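Local coordinates for protein halogenase (Chondromyces crocatus, PDB 3E1T) that binds FAD and, as a flavin-dependent halogenase of chondrochloren biosynthesis, probably installs the chlorine of that myxobacterial metabolite, at residues A[71-76]-A[104-109]; A[130-135]-A[147-152]. One frame throughout, in Å; residues are numbered along the deposited sequence.

In the fold
The two contacts serve different parts of one FAD and lie far apart in space though close in sequence. Contact 1 pairs strand 75-82 with the short strand 105-106 in the large mixed sheet; its Gln-107 side chain lies about 6 Å from the FAD. Contact 2 pairs strands 133-140 and 143-150, a hairpin of the four-stranded mixed sheet, and meets the adenine directly. They belong to different sheets and do not touch: centres 32 Å apart, nearest atoms about 14 Å. In sequence contact 1 closes before contact 2 opens, with helix 110-123 and strand 127-129 between them, consistent with successive pieces of the fold attending to different parts of the cofactor.

Contact 1: residues A[71-76]-A[104-109]; sequences AGFPIK and FAYQVE
Lys-76, Phe-73 and Gln-107 bury the most surface where the start of strand 75-82 pairs antiparallel with strand 105-106 in the large mixed sheet. Two backbone bonds join Lys-76 and Ala-105, the one from Lys-76 N to Ala-105 O being 2.7 Å long, and Gln-107 N adds a third at 3.0 Å to Pro-74 O. Lys-76 sends CG anti to its backbone N (chi1 175°) and runs on extended, crossing the Gln-107 side chain at about a right angle, with CG 3.8 Å from Gln-107 NE2. The polar ends of both converge on Ser-49, whose OG is hydrogen-bonded to Lys-76 NZ and Gln-107 OE1; Leu-50 O takes a further bond from the lysine and Gly-208 O one from Gln-107 NE2. Bonds to both OE1 and NE2 are likely to hold the rotation of this amide, whose side chain is about 6 Å from the FAD. Just before the strand, Phe-73 packs by its CB against Tyr-106 CB at 3.7 Å, their ring planes inclined at 58°. Ala-71 CB lies over one face of the Phe-73 ring, toward its rim; over the centre of the opposite face sits Val-108 CG1, in a CH-pi contact 3.8 Å from the centroid.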
loop_
_atom_site.group_PDB
_atom_site.type_symbol
_atom_site.label_atom_id
_atom_site.label_comp_id
_atom_site.label_asym_id
_atom_site.label_seq_id
_atom_site.Cartn_x
_atom_site.Cartn_y
_atom_site.Cartn_z
ATOM N N ALA A 71 15.498 -4.932 15.888
ATOM C CA ALA A 71 15.918 -4.266 14.662
ATOM C C ALA A 71 16.259 -2.791 14.842
ATOM O O ALA A 71 17.046 -2.241 14.074
ATOM C CB ALA A 71 14.864 -4.439 13.591
ATOM N N GLY A 72 15.661 -2.150 15.840
ATOM C CA GLY A 72 15.905 -0.731 16.087
ATOM C C GLY A 72 15.112 0.168 15.151
ATOM O O GLY A 72 15.581 1.245 14.757
ATOM N N PHE A 73 13.915 -0.291 14.780
ATOM C CA PHE A 73 12.982 0.508 13.991
ATOM C C PHE A 73 12.274 1.445 14.958
ATOM O O PHE A 73 11.773 0.985 15.986
ATOM C CB PHE A 73 11.907 -0.379 13.332
ATOM C CG PHE A 73 12.428 -1.376 12.322
ATOM C CD1 PHE A 73 13.390 -1.021 11.381
ATOM C CD2 PHE A 73 11.894 -2.660 12.277
ATOM C CE1 PHE A 73 13.841 -1.944 10.437
ATOM C CE2 PHE A 73 12.335 -3.594 11.339
ATOM C CZ PHE A 73 13.308 -3.241 10.417
ATOM N N PRO A 74 12.206 2.752 14.635
ATOM C CA PRO A 74 11.392 3.670 15.431
ATOM C C PRO A 74 9.975 3.159 15.651
ATOM O O PRO A 74 9.379 2.576 14.741
ATOM C CB PRO A 74 11.366 4.938 14.578
ATOM C CG PRO A 74 12.654 4.912 13.858
ATOM C CD PRO A 74 12.898 3.454 13.540
ATOM N N ILE A 75 9.449 3.386 16.851
ATOM C CA ILE A 75 8.134 2.883 17.252
ATOM C C ILE A 75 7.067 3.914 16.929
ATOM O O ILE A 75 7.106 5.037 17.432
ATOM C CB ILE A 75 8.081 2.534 18.771
ATOM C CG1 ILE A 75 9.023 1.368 19.094
ATOM C CG2 ILE A 75 6.645 2.222 19.238
ATOM C CD1 ILE A 75 10.469 1.799 19.342
ATOM N N LYS A 76 6.112 3.514 16.092
ATOM C CA LYS A 76 5.061 4.409 15.616
ATOM C C LYS A 76 3.767 4.189 16.402
ATOM O O LYS A 76 3.130 3.137 16.297
ATOM C CB LYS A 76 4.850 4.186 14.114
ATOM C CG LYS A 76 3.703 4.954 13.487
ATOM C CD LYS A 76 3.360 4.332 12.135
ATOM C CE LYS A 76 2.297 5.138 11.435
ATOM N NZ LYS A 76 1.999 4.578 10.087
ATOM N N PHE A 104 0.884 -0.328 18.562
ATOM C CA PHE A 104 1.904 0.402 17.813
ATOM C C PHE A 104 2.363 -0.307 16.532
ATOM O O PHE A 104 2.001 -1.446 16.273
ATOM C CB PHE A 104 3.123 0.647 18.714
ATOM C CG PHE A 104 3.900 -0.605 19.033
ATOM C CD1 PHE A 104 5.009 -0.968 18.271
ATOM C CD2 PHE A 104 3.521 -1.422 20.097
ATOM C CE1 PHE A 104 5.730 -2.127 18.557
ATOM C CE2 PHE A 104 4.240 -2.581 20.401
ATOM C CZ PHE A 104 5.346 -2.939 19.624
ATOM N N ALA A 105 3.195 0.378 15.757
ATOM C CA ALA A 105 3.850 -0.216 14.602
ATOM C C ALA A 105 5.280 0.310 14.503
ATOM O O ALA A 105 5.808 0.868 15.464
ATOM C CB ALA A 105 3.066 0.084 13.329
ATOM N N TYR A 106 5.909 0.120 13.348
ATOM C CA TYR A 106 7.269 0.590 13.144
ATOM C C TYR A 106 7.399 1.458 11.906
ATOM O O TYR A 106 6.555 1.394 11.004
ATOM C CB TYR A 106 8.229 -0.594 13.043
ATOM C CG TYR A 106 8.332 -1.469 14.284
ATOM C CD1 TYR A 106 8.944 -1.001 15.457
ATOM C CD2 TYR A 106 7.854 -2.781 14.271
ATOM C CE1 TYR A 106 9.059 -1.820 16.595
ATOM C CE2 TYR A 106 7.963 -3.607 15.392
ATOM C CZ TYR A 106 8.565 -3.120 16.550
ATOM O OH TYR A 106 8.671 -3.942 17.654
ATOM N N GLN A 107 8.454 2.269 11.882
ATOM C CA GLN A 107 8.892 2.979 10.694
ATOM C C GLN A 107 10.127 2.240 10.198
ATOM O O GLN A 107 11.157 2.217 10.882
ATOM C CB GLN A 107 9.275 4.429 11.014
ATOM C CG GLN A 107 8.281 5.213 11.852
ATOM C CD GLN A 107 7.076 5.702 11.063
ATOM O OE1 GLN A 107 6.697 5.108 10.051
ATOM N NE2 GLN A 107 6.455 6.788 11.537
ATOM N N VAL A 108 10.026 1.622 9.024
ATOM C CA VAL A 108 11.057 0.680 8.604
ATOM C C VAL A 108 11.826 1.109 7.377
ATOM O O VAL A 108 11.263 1.668 6.433
ATOM C CB VAL A 108 10.485 -0.744 8.383
ATOM C CG1 VAL A 108 9.671 -1.190 9.589
ATOM C CG2 VAL A 108 9.638 -0.829 7.094
ATOM N N GLU A 109 13.128 0.841 7.402
ATOM C CA GLU A 109 13.930 0.863 6.200
ATOM C C GLU A 109 13.516 -0.381 5.430
ATOM O O GLU A 109 13.673 -1.504 5.906
ATOM C CB GLU A 109 15.415 0.830 6.541
ATOM C CG GLU A 109 15.981 2.197 6.880
ATOM C CD GLU A 109 17.329 2.122 7.561
ATOM O OE1 GLU A 109 17.353 1.982 8.807
ATOM O OE2 GLU A 109 18.354 2.217 6.844
#

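Contact 2: residues A[130-135]-A[147-152]; sequences ERHEVI and VRYRNT. With FAD (flavin-adenine dinucleotide), chain C.
Arg-131 meets Thr-152 through CB, 3.7 Å from Thr-152 OG1, as the chain approaches the beta hairpin of strands 133-140 and 143-150. At His-132 the imidazole, with CG anti to the carbonyl carbon (chi1 -74°), is laid against the backbone of the facing segment: Asn-151 CA stands over the centre of one ring face, 3.7 Å from the centroid, while Thr-152 OG1 lies at the ring edge. ND1 comes within 3.4 Å of Tyr-149 CE1, the two rings nearly parallel but slid apart with little overlap. An alanine in place of His-132 would probably leave Asn-151 CA without the ring it packs on and open a gap beside the Tyr-149 ring. Glu-133 exchanges a pair of backbone bonds with Arg-150 and extends its carboxylate to a salt bridge with Arg-173. Val-134 turns its backbone to the cofactor: its N donates to FAD N1A at 3.0 Å and its O accepts from FAD N6A at 3.0 Å, so one residue's main chain binds the adenine's Watson-Crick edge. Its CG1 packs 4.0 Å from Val-147 CB. Ile-135 N bonds to Arg-148 O at 2.7 Å, and its CD1 rests on the aliphatic CG of Arg-150 at 3.8 Å. Strand 133-140 is an outermost strand of its four-stranded sheet; strand 156-161 flanks 143-150 on the other side, Leu-36 of strand 33-36 packs against His-132, Val-134 and Tyr-149, and Glu-130 forms a salt bridge to Arg-119 of helix 110-123.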
loop_
_atom_site.group_PDB
_atom_site.type_symbol
_atom_site.label_atom_id
_atom_site.label_comp_id
_atom_site.label_asym_id
_atom_site.label_seq_id
_atom_site.Cartn_x
_atom_site.Cartn_y
_atom_site.Cartn_z
ATOM N N GLU A 130 17.227 -15.205 -5.549
ATOM C CA GLU A 130 17.424 -13.828 -5.983
ATOM C C GLU A 130 18.092 -13.806 -7.351
ATOM O O GLU A 130 18.458 -14.861 -7.874
ATOM C CB GLU A 130 18.237 -13.053 -4.942
ATOM C CG GLU A 130 17.482 -12.830 -3.636
ATOM C CD GLU A 130 18.361 -12.323 -2.500
ATOM O OE1 GLU A 130 19.382 -11.651 -2.756
ATOM O OE2 GLU A 130 18.016 -12.593 -1.334
ATOM N N ARG A 131 18.241 -12.613 -7.926
ATOM C CA ARG A 131 18.776 -12.420 -9.287
ATOM C C ARG A 131 18.033 -13.200 -10.385
ATOM O O ARG A 131 18.587 -13.455 -11.466
ATOM C CB ARG A 131 20.291 -12.706 -9.349
ATOM C CG ARG A 131 21.184 -11.709 -8.604
ATOM C CD ARG A 131 20.738 -10.253 -8.789
ATOM N NE ARG A 131 20.785 -9.805 -10.181
ATOM C CZ ARG A 131 21.668 -8.936 -10.665
ATOM N NH1 ARG A 131 22.594 -8.404 -9.871
ATOM N NH2 ARG A 131 21.622 -8.595 -11.949
ATOM N N HIS A 132 16.782 -13.564 -10.101
ATOM C CA HIS A 132 15.944 -14.328 -11.017
ATOM C C HIS A 132 14.726 -13.504 -11.447
ATOM O O HIS A 132 13.827 -13.235 -10.633
ATOM C CB HIS A 132 15.486 -15.631 -10.352
ATOM C CG HIS A 132 16.558 -16.678 -10.225
ATOM N ND1 HIS A 132 16.346 -18.001 -10.556
ATOM C CD2 HIS A 132 17.839 -16.604 -9.787
ATOM C CE1 HIS A 132 17.447 -18.694 -10.329
ATOM N NE2 HIS A 132 18.369 -17.870 -9.862
ATOM N N GLU A 133 14.696 -13.111 -12.722
ATOM C CA GLU A 133 13.595 -12.312 -13.270
ATOM C C GLU A 133 12.592 -13.143 -14.072
ATOM O O GLU A 133 12.941 -13.721 -15.100
ATOM C CB GLU A 133 14.136 -11.164 -14.130
ATOM C CG GLU A 133 13.053 -10.308 -14.776
ATOM C CD GLU A 133 13.593 -9.116 -15.554
ATOM O OE1 GLU A 133 14.782 -9.121 -15.951
ATOM O OE2 GLU A 133 12.810 -8.172 -15.783
ATOM N N VAL A 134 11.344 -13.181 -13.602
ATOM C CA VAL A 134 10.251 -13.825 -14.341
ATOM C C VAL A 134 9.898 -13.004 -15.582
ATOM O O VAL A 134 9.796 -11.776 -15.529
ATOM C CB VAL A 134 9.008 -14.068 -13.454
ATOM C CG1 VAL A 134 7.838 -14.630 -14.271
ATOM C CG2 VAL A 134 9.350 -15.023 -12.333
ATOM N N ILE A 135 9.745 -13.706 -16.703
ATOM C CA ILE A 135 9.567 -13.103 -18.015
ATOM C C ILE A 135 8.130 -13.287 -18.480
ATOM O O ILE A 135 7.521 -12.383 -19.062
ATOM C CB ILE A 135 10.543 -13.750 -19.052
ATOM C CG1 ILE A 135 11.995 -13.680 -18.559
ATOM C CG2 ILE A 135 10.425 -13.087 -20.422
ATOM C CD1 ILE A 135 12.530 -12.256 -18.396
ATOM N N VAL A 147 6.159 -20.729 -15.186
ATOM C CA VAL A 147 6.749 -19.458 -15.563
ATOM C C VAL A 147 7.994 -19.665 -16.425
ATOM O O VAL A 147 8.633 -20.718 -16.351
ATOM C CB VAL A 147 7.127 -18.593 -14.312
ATOM C CG1 VAL A 147 5.881 -18.217 -13.500
ATOM C CG2 VAL A 147 8.176 -19.298 -13.441
ATOM N N ARG A 148 8.316 -18.674 -17.253
ATOM C CA ARG A 148 9.644 -18.571 -17.855
ATOM C C ARG A 148 10.413 -17.487 -17.119
ATOM O O ARG A 148 9.879 -16.398 -16.896
ATOM C CB ARG A 148 9.573 -18.228 -19.352
ATOM C CG ARG A 148 10.828 -17.485 -19.871
ATOM C CD ARG A 148 10.957 -17.409 -21.389
ATOM N NE ARG A 148 9.682 -17.210 -22.077
ATOM C CZ ARG A 148 9.012 -18.185 -22.677
ATOM N NH1 ARG A 148 9.497 -19.418 -22.668
ATOM N NH2 ARG A 148 7.861 -17.931 -23.277
ATOM N N TYR A 149 11.658 -17.780 -16.753
ATOM C CA TYR A 149 12.525 -16.812 -16.081
ATOM C C TYR A 149 13.960 -16.866 -16.596
ATOM O O TYR A 149 14.335 -17.809 -17.282
ATOM C CB TYR A 149 12.516 -17.033 -14.557
ATOM C CG TYR A 149 13.091 -18.361 -14.091
ATOM C CD1 TYR A 149 14.409 -18.458 -13.653
ATOM C CD2 TYR A 149 12.304 -19.514 -14.071
ATOM C CE1 TYR A 149 14.941 -19.679 -13.216
ATOM C CE2 TYR A 149 12.821 -20.739 -13.637
ATOM C CZ TYR A 149 14.136 -20.812 -13.209
ATOM O OH TYR A 149 14.647 -22.018 -12.778
ATOM N N ARG A 150 14.748 -15.846 -16.253
ATOM C CA ARG A 150 16.200 -15.879 -16.433
ATOM C C ARG A 150 16.831 -15.999 -15.052
ATOM O O ARG A 150 16.457 -15.257 -14.139
ATOM C CB ARG A 150 16.725 -14.607 -17.103
ATOM C CG ARG A 150 15.866 -14.042 -18.218
ATOM C CD ARG A 150 16.463 -12.735 -18.732
ATOM N NE ARG A 150 17.607 -12.966 -19.619
ATOM C CZ ARG A 150 18.500 -12.040 -19.962
ATOM N NH1 ARG A 150 18.406 -10.801 -19.489
ATOM N NH2 ARG A 150 19.496 -12.351 -20.781
ATOM N N ASN A 151 17.777 -16.925 -14.895
ATOM C CA ASN A 151 18.487 -17.081 -13.624
ATOM C C ASN A 151 19.602 -16.039 -13.471
ATOM O O ASN A 151 19.640 -15.065 -14.221
ATOM C CB ASN A 151 18.991 -18.525 -13.429
ATOM C CG ASN A 151 20.143 -18.891 -14.361
ATOM O OD1 ASN A 151 20.680 -18.051 -15.078
ATOM N ND2 ASN A 151 20.533 -20.161 -14.335
ATOM N N THR A 152 20.494 -16.244 -12.505
ATOM C CA THR A 152 21.556 -15.282 -12.185
ATOM C C THR A 152 22.442 -14.907 -13.382
ATOM O O THR A 152 22.771 -13.733 -13.572
ATOM C CB THR A 152 22.411 -15.783 -11.010
ATOM O OG1 THR A 152 21.549 -16.128 -9.919
ATOM C CG2 THR A 152 23.383 -14.712 -10.558
HETATM P PA FAD C . 6.972 -4.605 -3.860
HETATM O O1A FAD C . 7.364 -4.112 -2.493
HETATM O O2A FAD C . 7.076 -3.596 -4.951
HETATM O O5B FAD C . 7.942 -5.847 -4.215
HETATM C C5B FAD C . 7.794 -6.582 -5.419
HETATM C C4B FAD C . 9.091 -7.341 -5.715
HETATM O O4B FAD C . 9.022 -7.993 -6.967
HETATM C C3B FAD C . 10.281 -6.390 -5.786
HETATM O O3B FAD C . 11.255 -6.848 -4.876
HETATM C C2B FAD C . 10.795 -6.503 -7.206
HETATM O O2B FAD C . 12.195 -6.512 -7.216
HETATM C C1B FAD C . 10.238 -7.841 -7.655
HETATM N N9A FAD C . 9.975 -7.968 -9.100
HETATM C C8A FAD C . 9.491 -7.033 -9.980
HETATM N N7A FAD C . 9.394 -7.616 -11.197
HETATM C C5A FAD C . 9.793 -8.908 -11.105
HETATM C C6A FAD C . 9.907 -9.956 -12.033
HETATM N N6A FAD C . 9.711 -9.756 -13.342
HETATM N N1A FAD C . 10.356 -11.181 -11.600
HETATM C C2A FAD C . 10.725 -11.383 -10.295
HETATM N N3A FAD C . 10.621 -10.343 -9.397
HETATM C C4A FAD C . 10.158 -9.135 -9.790
HETATM N N1 FAD C . 3.068 1.566 2.017
HETATM C C2 FAD C . 3.102 1.524 3.384
HETATM O O2 FAD C . 2.726 0.495 3.940
HETATM N N3 FAD C . 3.537 2.632 4.090
HETATM C C4 FAD C . 3.953 3.781 3.426
HETATM O O4 FAD C . 4.362 4.762 4.051
HETATM C C4X FAD C . 3.904 3.825 2.038
HETATM N N5 FAD C . 4.309 4.948 1.342
HETATM C C5X FAD C . 4.259 4.960 -0.039
HETATM C C6 FAD C . 4.657 6.095 -0.755
HETATM C C7 FAD C . 4.599 6.096 -2.157
HETATM C C7M FAD C . 4.816 7.388 -2.893
HETATM C C8 FAD C . 4.141 4.967 -2.847
HETATM C C8M FAD C . 3.870 4.997 -4.334
HETATM C C9 FAD C . 3.758 3.840 -2.128
HETATM C C9A FAD C . 3.810 3.828 -0.729
HETATM N N10 FAD C . 3.428 2.690 -0.042
HETATM C C10 FAD C . 3.465 2.690 1.336
HETATM C "C1'" FAD C . 3.049 1.423 -0.788
HETATM C "C2'" FAD C . 4.137 0.342 -0.785
HETATM O "O2'" FAD C . 5.243 0.837 -1.510
HETATM C "C3'" FAD C . 3.636 -0.946 -1.457
HETATM O "O3'" FAD C . 2.265 -1.150 -1.193
HETATM C "C4'" FAD C . 4.339 -2.226 -1.004
HETATM O "O4'" FAD C . 5.712 -2.143 -1.314
HETATM C "C5'" FAD C . 3.726 -3.422 -1.732
HETATM O "O5'" FAD C . 4.557 -4.541 -1.583
HETATM P P FAD C . 4.595 -5.706 -2.688
HETATM O O1P FAD C . 5.136 -6.966 -2.046
HETATM O O2P FAD C . 3.226 -5.957 -3.237
HETATM O O3P FAD C . 5.471 -5.131 -3.880
#